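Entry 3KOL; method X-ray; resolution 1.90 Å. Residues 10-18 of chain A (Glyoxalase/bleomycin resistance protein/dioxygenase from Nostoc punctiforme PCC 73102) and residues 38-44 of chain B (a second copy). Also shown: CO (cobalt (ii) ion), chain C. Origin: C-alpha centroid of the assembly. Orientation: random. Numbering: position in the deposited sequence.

Chain A 10-18: SVLAPGNLR
Chain B (38-44) GTILGLH

A glycine without a side chain lets two backbones close on each other here: Gly42(B), the first residue after a helix to leave helical angles (phi/psi 71/15), lies against the loop of chain A. An ideal CB on it would point toward that loop and fall 2.5 Å from Leu12(A) O and 3.0 Å from Ala13(A) O, both clashes; its positive phi favours glycine independently. Two CA-H...O contacts mark the close approach, Gly42(B) CA to Leu12(A) O at 3.4 Å (123° at H) and Pro14(A) CA to Gly42(B) O at 3.0 Å (144°).

The register follows from CA separations: Val11(A) to Ile40(B) 4.8 Å and Pro14(A) to Gly42(B) 4.7 Å, so both chains advance in the same sense. Residues 11-14 of chain A are extended (Val11(A) -140/160, Leu12(A) -77/149), whereas 38-40 of chain B are helical with a pi-type turn. One direct hydrogen bond joins them, Leu12(A) N to Ile40(B) O, 3.0 Å and 163°, nearly linear.

A type II turn from Ala13(A) to Asn16(A) bends chain A, with Asn16(A) N donating to Ala13(A) O at 3.1 Å; Gly15(A) takes phi/psi 108/-25, where a CB would jam against Pro14(A) O, so this backbone calls for glycine without any part played by chain B. Water 1 extends the polar link: it donates to Ala13(A) O (2.8 Å) and Leu41(B) O (2.7 Å) and accepts from Leu17(A) N (3.1 Å).

Leu12(A), Leu17(A), Leu41(B) and Leu43(B) all adopt chi1 m, chi2 t. In the apolar pairs, Leu17(A) CD1 reaches Leu41(B) CB at 3.8 Å, and Leu17(A) CB meets Leu43(B) CD2 at 4.0 Å. Leu12(A) CB lies 3.5 Å from Leu41(B) O. Val11(A), chi1 m, packs on backbone, its CB 3.3 Å from Thr39(B) O.

His44(B), chi1 t and chi2 61°, binds cobalt through NE2 at 2.1 Å; waters 2 and 3 also bind the metal.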

ATOM      1  N   SER A  10     -15.355   1.731 -21.674  1.00 22.12           N
ATOM      2  CA  SER A  10     -14.017   2.278 -21.812  1.00 21.88           C
ATOM      3  C   SER A  10     -13.232   1.775 -20.604  1.00 18.97           C
ATOM      4  O   SER A  10     -13.791   1.601 -19.524  1.00 17.54           O
ATOM      5  CB  SER A  10     -14.055   3.810 -21.806  1.00 23.45           C
ATOM      6  OG  SER A  10     -14.790   4.303 -22.917  1.00 29.70           O
ATOM      7  N   VAL A  11     -11.946   1.513 -20.795  1.00 18.61           N
ATOM      8  CA  VAL A  11     -11.098   1.048 -19.701  1.00 17.19           C
ATOM      9  C   VAL A  11      -9.749   1.721 -19.830  1.00 17.79           C
ATOM     10  O   VAL A  11      -9.398   2.209 -20.899  1.00 17.86           O
ATOM     11  CB  VAL A  11     -10.888  -0.488 -19.736  1.00 17.30           C
ATOM     12  CG1 VAL A  11     -12.223  -1.196 -19.606  1.00 17.86           C
ATOM     13  CG2 VAL A  11     -10.176  -0.903 -21.022  1.00 18.38           C
ATOM     14  N   LEU A  12      -8.992   1.764 -18.739  1.00 17.02           N
ATOM     15  CA  LEU A  12      -7.675   2.374 -18.804  1.00 18.03           C
ATOM     16  C   LEU A  12      -6.713   1.405 -19.475  1.00 19.25           C
ATOM     17  O   LEU A  12      -6.864   0.184 -19.376  1.00 16.52           O
ATOM     18  CB  LEU A  12      -7.166   2.741 -17.402  1.00 17.93           C
ATOM     19  CG  LEU A  12      -7.870   3.919 -16.717  1.00 16.99           C
ATOM     20  CD1 LEU A  12      -7.234   4.181 -15.367  1.00 18.52           C
ATOM     21  CD2 LEU A  12      -7.756   5.162 -17.586  1.00 16.12           C
ATOM     22  N   ALA A  13      -5.735   1.961 -20.176  1.00 21.24           N
ATOM     23  CA  ALA A  13      -4.744   1.157 -20.868  1.00 22.51           C
ATOM     24  C   ALA A  13      -3.569   0.917 -19.931  1.00 22.64           C
ATOM     25  O   ALA A  13      -3.356   1.672 -18.982  1.00 19.90           O
ATOM     26  CB  ALA A  13      -4.276   1.885 -22.117  1.00 23.36           C
ATOM     27  N   PRO A  14      -2.803  -0.155 -20.168  1.00 23.54           N
ATOM     28  CA  PRO A  14      -1.661  -0.409 -19.292  1.00 23.46           C
ATOM     29  C   PRO A  14      -0.698   0.766 -19.391  1.00 23.43           C
ATOM     30  O   PRO A  14      -0.367   1.212 -20.492  1.00 22.95           O
ATOM     31  CB  PRO A  14      -1.078  -1.704 -19.852  1.00 24.82           C
ATOM     32  CG  PRO A  14      -1.450  -1.643 -21.308  1.00 25.10           C
ATOM     33  CD  PRO A  14      -2.870  -1.148 -21.254  1.00 24.97           C
ATOM     34  N   GLY A  15      -0.270   1.282 -18.246  1.00 22.13           N
ATOM     35  CA  GLY A  15       0.634   2.414 -18.258  1.00 21.66           C
ATOM     36  C   GLY A  15      -0.034   3.705 -17.823  1.00 21.41           C
ATOM     37  O   GLY A  15       0.644   4.619 -17.354  1.00 22.16           O
ATOM     38  N   ASN A  16      -1.354   3.799 -17.981  1.00 19.78           N
ATOM     39  CA  ASN A  16      -2.069   5.012 -17.576  1.00 18.49           C
ATOM     40  C   ASN A  16      -1.843   5.258 -16.087  1.00 17.48           C
ATOM     41  O   ASN A  16      -1.497   6.369 -15.683  1.00 18.82           O
ATOM     42  CB  ASN A  16      -3.561   4.898 -17.885  1.00 17.34           C
ATOM     43  CG  ASN A  16      -3.849   4.956 -19.382  1.00 18.62           C
ATOM     44  OD1 ASN A  16      -2.947   5.185 -20.193  1.00 19.36           O
ATOM     45  ND2 ASN A  16      -5.104   4.757 -19.748  1.00 16.62           N
ATOM     46  N   LEU A  17      -2.059   4.237 -15.267  1.00 16.08           N
ATOM     47  CA  LEU A  17      -1.777   4.370 -13.843  1.00 15.96           C
ATOM     48  C   LEU A  17      -0.272   4.099 -13.842  1.00 15.34           C
ATOM     49  O   LEU A  17       0.172   2.947 -13.840  1.00 16.15           O
ATOM     50  CB  LEU A  17      -2.551   3.324 -13.042  1.00 14.78           C
ATOM     51  CG  LEU A  17      -4.077   3.490 -13.096  1.00 15.20           C
ATOM     52  CD1 LEU A  17      -4.718   2.618 -12.030  1.00 11.97           C
ATOM     53  CD2 LEU A  17      -4.462   4.960 -12.861  1.00 15.69           C
ATOM     54  N   ARG A  18       0.496   5.184 -13.877  1.00 17.36           N
ATOM     55  CA  ARG A  18       1.956   5.148 -13.968  1.00 17.93           C
ATOM     56  C   ARG A  18       2.759   4.691 -12.757  1.00 16.76           C
ATOM     57  O   ARG A  18       3.877   4.192 -12.908  1.00 15.70           O
ATOM     58  CB  ARG A  18       2.464   6.527 -14.400  1.00 19.32           C
ATOM     59  CG  ARG A  18       1.874   7.649 -13.577  1.00 23.90           C
ATOM     60  CD  ARG A  18       2.568   8.984 -13.786  1.00 28.41           C
ATOM     61  NE  ARG A  18       2.543   9.445 -15.165  1.00 30.91           N
ATOM     62  CZ  ARG A  18       2.629  10.724 -15.518  1.00 33.05           C
ATOM     63  NH1 ARG A  18       2.735  11.667 -14.589  1.00 31.74           N
ATOM     64  NH2 ARG A  18       2.627  11.060 -16.800  1.00 33.38           N
TER
ATOM     65  N   GLY B  38      -6.964  -5.287 -13.166  1.00 11.16           N
ATOM     66  CA  GLY B  38      -6.347  -5.532 -14.460  1.00 12.11           C
ATOM     67  C   GLY B  38      -7.113  -5.030 -15.673  1.00 12.42           C
ATOM     68  O   GLY B  38      -6.558  -4.337 -16.531  1.00 15.24           O
ATOM     69  N   THR B  39      -8.393  -5.365 -15.756  1.00 12.66           N
ATOM     70  CA  THR B  39      -9.187  -4.964 -16.908  1.00 12.45           C
ATOM     71  C   THR B  39      -9.635  -3.509 -16.909  1.00 12.64           C
ATOM     72  O   THR B  39      -9.396  -2.776 -17.876  1.00 14.04           O
ATOM     73  CB  THR B  39     -10.412  -5.881 -17.058  1.00 13.75           C
ATOM     74  OG1 THR B  39      -9.963  -7.237 -17.198  1.00 16.15           O
ATOM     75  CG2 THR B  39     -11.229  -5.495 -18.291  1.00 15.34           C
ATOM     76  N   ILE B  40     -10.286  -3.083 -15.835  1.00 11.74           N
ATOM     77  CA  ILE B  40     -10.765  -1.706 -15.757  1.00 11.92           C
ATOM     78  C   ILE B  40      -9.660  -0.685 -15.495  1.00 11.97           C
ATOM     79  O   ILE B  40      -9.522   0.275 -16.248  1.00 13.60           O
ATOM     80  CB  ILE B  40     -11.849  -1.563 -14.676  1.00 10.57           C
ATOM     81  CG1 ILE B  40     -13.058  -2.428 -15.044  1.00 10.88           C
ATOM     82  CG2 ILE B  40     -12.256  -0.096 -14.537  1.00 11.03           C
ATOM     83  CD1 ILE B  40     -14.100  -2.553 -13.945  1.00 12.48           C
ATOM     84  N   LEU B  41      -8.869  -0.887 -14.444  1.00 11.07           N
ATOM     85  CA  LEU B  41      -7.799   0.061 -14.137  1.00 10.33           C
ATOM     86  C   LEU B  41      -6.564  -0.101 -15.031  1.00 10.88           C
ATOM     87  O   LEU B  41      -5.648   0.721 -14.993  1.00 10.42           O
ATOM     88  CB  LEU B  41      -7.404  -0.048 -12.662  1.00  9.11           C
ATOM     89  CG  LEU B  41      -8.509   0.279 -11.648  1.00 12.66           C
ATOM     90  CD1 LEU B  41      -7.892   0.408 -10.275  1.00 12.24           C
ATOM     91  CD2 LEU B  41      -9.207   1.579 -12.019  1.00 14.40           C
ATOM     92  N   GLY B  42      -6.541  -1.167 -15.824  1.00 11.19           N
ATOM     93  CA  GLY B  42      -5.437  -1.387 -16.744  1.00 11.13           C
ATOM     94  C   GLY B  42      -4.065  -1.790 -16.227  1.00 11.65           C
ATOM     95  O   GLY B  42      -3.093  -1.704 -16.975  1.00 11.75           O
ATOM     96  N   LEU B  43      -3.957  -2.228 -14.975  1.00 11.25           N
ATOM     97  CA  LEU B  43      -2.646  -2.641 -14.466  1.00 11.31           C
ATOM     98  C   LEU B  43      -2.193  -3.918 -15.174  1.00 11.71           C
ATOM     99  O   LEU B  43      -2.968  -4.864 -15.341  1.00  9.24           O
ATOM    100  CB  LEU B  43      -2.688  -2.862 -12.949  1.00 11.73           C
ATOM    101  CG  LEU B  43      -3.008  -1.609 -12.124  1.00 10.08           C
ATOM    102  CD1 LEU B  43      -3.121  -1.975 -10.646  1.00 10.99           C
ATOM    103  CD2 LEU B  43      -1.910  -0.565 -12.328  1.00 11.41           C
ATOM    104  N   HIS B  44      -0.935  -3.937 -15.602  1.00 12.76           N
ATOM    105  CA  HIS B  44      -0.399  -5.097 -16.304  1.00 13.53           C
ATOM    106  C   HIS B  44      -0.213  -6.275 -15.354  1.00 14.36           C
ATOM    107  O   HIS B  44       0.294  -6.122 -14.243  1.00 15.03           O
ATOM    108  CB  HIS B  44       0.931  -4.752 -16.969  1.00 13.21           C
ATOM    109  CG  HIS B  44       1.363  -5.756 -17.993  1.00 14.97           C
ATOM    110  ND1 HIS B  44       0.617  -6.034 -19.119  1.00 15.33           N
ATOM    111  CD2 HIS B  44       2.444  -6.572 -18.048  1.00 14.62           C
ATOM    112  CE1 HIS B  44       1.218  -6.979 -19.821  1.00 16.63           C
ATOM    113  NE2 HIS B  44       2.328  -7.322 -19.194  1.00 15.98           N
TER
HETATM  114 CO    CO C 301       3.575  -8.918 -19.648  0.50 11.19          CO
HETATM  115  O   HOH W   1      -3.367   1.557 -16.188  1.00 12.88           O
HETATM  116  O   HOH W   2       4.986 -10.416 -20.045  1.00 17.20           O
HETATM  117  O   HOH W   3       3.723  -8.442 -21.608  1.00 22.19           O